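Local coordinates for protein alanine racemase (Actinobacillus succinogenes, PDB 3C3K) that carries the two-lobed periplasmic-binding-protein fold, although it is named alanine racemase, and probably binds a small ligand in the cleft between its lobes, at residues I18-P21 / F22-A25. Numbering follows the deposited sequence.
Sequences IANP and FCAA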
ATOM      1  N   ILE B  18      -5.040  -0.115  -5.489  1.00 16.73           N
ATOM      2  CA  ILE B  18      -3.757  -0.688  -5.244  1.00 16.90           C
ATOM      3  C   ILE B  18      -3.022   0.044  -4.084  1.00 16.69           C
ATOM      4  O   ILE B  18      -2.129  -0.538  -3.450  1.00 16.45           O
ATOM      5  CB  ILE B  18      -2.969  -0.734  -6.588  1.00 18.01           C
ATOM      6  CG1 ILE B  18      -2.138  -2.012  -6.631  1.00 23.90           C
ATOM      7  CG2 ILE B  18      -2.297   0.656  -6.950  1.00 17.02           C
ATOM      8  CD1 ILE B  18      -1.167  -2.042  -7.765  1.00 30.28           C
ATOM      9  N   ALA B  19      -3.416   1.278  -3.792  1.00 15.04           N
ATOM     10  CA  ALA B  19      -2.902   2.004  -2.638  1.00 14.96           C
ATOM     11  C   ALA B  19      -3.575   1.711  -1.311  1.00 14.33           C
ATOM     12  O   ALA B  19      -3.058   2.118  -0.273  1.00 14.90           O
ATOM     13  CB  ALA B  19      -2.824   3.516  -2.845  1.00 14.36           C
ATOM     14  N   ASN B  20      -4.671   0.962  -1.336  1.00 13.90           N
ATOM     15  CA  ASN B  20      -5.351   0.525  -0.114  1.00 14.04           C
ATOM     16  C   ASN B  20      -4.620  -0.668   0.494  1.00 12.22           C
ATOM     17  O   ASN B  20      -4.517  -1.699  -0.121  1.00 12.94           O
ATOM     18  CB  ASN B  20      -6.773   0.155  -0.462  1.00 12.65           C
ATOM     19  CG  ASN B  20      -7.601  -0.179   0.750  1.00 16.11           C
ATOM     20  OD1 ASN B  20      -7.121  -0.132   1.878  1.00 12.52           O
ATOM     21  ND2 ASN B  20      -8.883  -0.499   0.517  1.00 12.50           N
ATOM     22  N   PRO B  21      -4.043  -0.520   1.698  1.00 13.28           N
ATOM     23  CA  PRO B  21      -3.292  -1.651   2.261  1.00 13.16           C
ATOM     24  C   PRO B  21      -4.154  -2.935   2.430  1.00 12.64           C
ATOM     25  O   PRO B  21      -3.608  -4.016   2.605  1.00 13.23           O
ATOM     26  CB  PRO B  21      -2.838  -1.109   3.633  1.00 14.05           C
ATOM     27  CG  PRO B  21      -3.835   0.126   3.855  1.00 14.82           C
ATOM     28  CD  PRO B  21      -4.029   0.664   2.566  1.00 12.97           C
ATOM     29  N   PHE B  22      -5.479  -2.817   2.463  1.00 12.94           N
ATOM     30  CA  PHE B  22      -6.338  -4.011   2.525  1.00 13.60           C
ATOM     31  C   PHE B  22      -6.179  -4.794   1.217  1.00 14.22           C
ATOM     32  O   PHE B  22      -6.060  -6.029   1.200  1.00 13.24           O
ATOM     33  CB  PHE B  22      -7.819  -3.587   2.681  1.00 15.59           C
ATOM     34  CG  PHE B  22      -8.830  -4.731   2.493  1.00 14.04           C
ATOM     35  CD1 PHE B  22      -9.101  -5.597   3.538  1.00 16.10           C
ATOM     36  CD2 PHE B  22      -9.474  -4.915   1.289  1.00 13.47           C
ATOM     37  CE1 PHE B  22     -10.027  -6.616   3.394  1.00 17.02           C
ATOM     38  CE2 PHE B  22     -10.393  -5.931   1.128  1.00 15.00           C
ATOM     39  CZ  PHE B  22     -10.669  -6.779   2.183  1.00 15.03           C
ATOM     40  N   CYS B  23      -6.172  -4.075   0.092  1.00 14.16           N
ATOM     41  CA  CYS B  23      -5.927  -4.789  -1.172  1.00 14.56           C
ATOM     42  C   CYS B  23      -4.631  -5.533  -1.156  1.00 14.46           C
ATOM     43  O   CYS B  23      -4.604  -6.637  -1.612  1.00 17.37           O
ATOM     44  CB  CYS B  23      -5.957  -3.870  -2.349  1.00 16.42           C
ATOM     45  SG  CYS B  23      -7.611  -3.137  -2.491  1.00 17.34           S
ATOM     46  N   ALA B  24      -3.541  -4.919  -0.679  1.00 14.66           N
ATOM     47  CA  ALA B  24      -2.244  -5.542  -0.695  1.00 13.44           C
ATOM     48  C   ALA B  24      -2.263  -6.805   0.121  1.00 11.95           C
ATOM     49  O   ALA B  24      -1.599  -7.776  -0.221  1.00 13.03           O
ATOM     50  CB  ALA B  24      -1.130  -4.546  -0.176  1.00 14.61           C
ATOM     51  N   ALA B  25      -2.973  -6.792   1.234  1.00 10.00           N
ATOM     52  CA  ALA B  25      -3.107  -7.951   2.094  1.00 10.70           C
ATOM     53  C   ALA B  25      -3.923  -9.025   1.419  1.00 11.99           C
ATOM     54  O   ALA B  25      -3.588 -10.186   1.520  1.00 11.97           O
ATOM     55  CB  ALA B  25      -3.763  -7.600   3.471  1.00 11.93           C
TER
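N20 and F22 run side by side and point the same way at the start of helix 21-35, with the amide plane of N20 turned 37° from the ring of F22. N20 is the N-cap: its CG lies anti to the backbone N (chi1 -174°), which swings the amide forward over the first turn, where OD1 accepts from F22 N at 3.2 Å. The N-H points almost straight at the oxygen (163°), yet it reaches OD1 from above the carbonyl plane and not along a lone pair. OD1 also rests 3.6 Å from F22 CB, while the F22 ring leads away from N20 towards S239, Q237 and D220. C23 SG comes to 4.0 Å from N20 CB.

The main chain then winds up the first turn. A25 N donates to P21 O at 3.2 Å, and a weak bond of 3.4 Å runs from A24 N to N20 O. P21, in the first helical position after the cap, has no backbone N-H to offer, and the capping bond goes to F22 N.

This turn follows strand 9-15 of the parallel sheet, in the beta-alpha order of a periplasmic-binding-protein lobe, and A19 and A24 pack on A24 and A19 of the second subunit. N20 ND2 is hydrogen-bonded to a glycerol, probably from the crystallisation liquor, and the N20 side chain touches L166.

The two ends of the amide thus have separate tasks: OD1 satisfies a backbone N-H that the helix itself cannot pair, and ND2 is left to bond the glycerol. Sitting at a helix N-terminus, that amide would probably feel the positive end of the helix dipole, which OD1, as the capping acceptor, would partly offset.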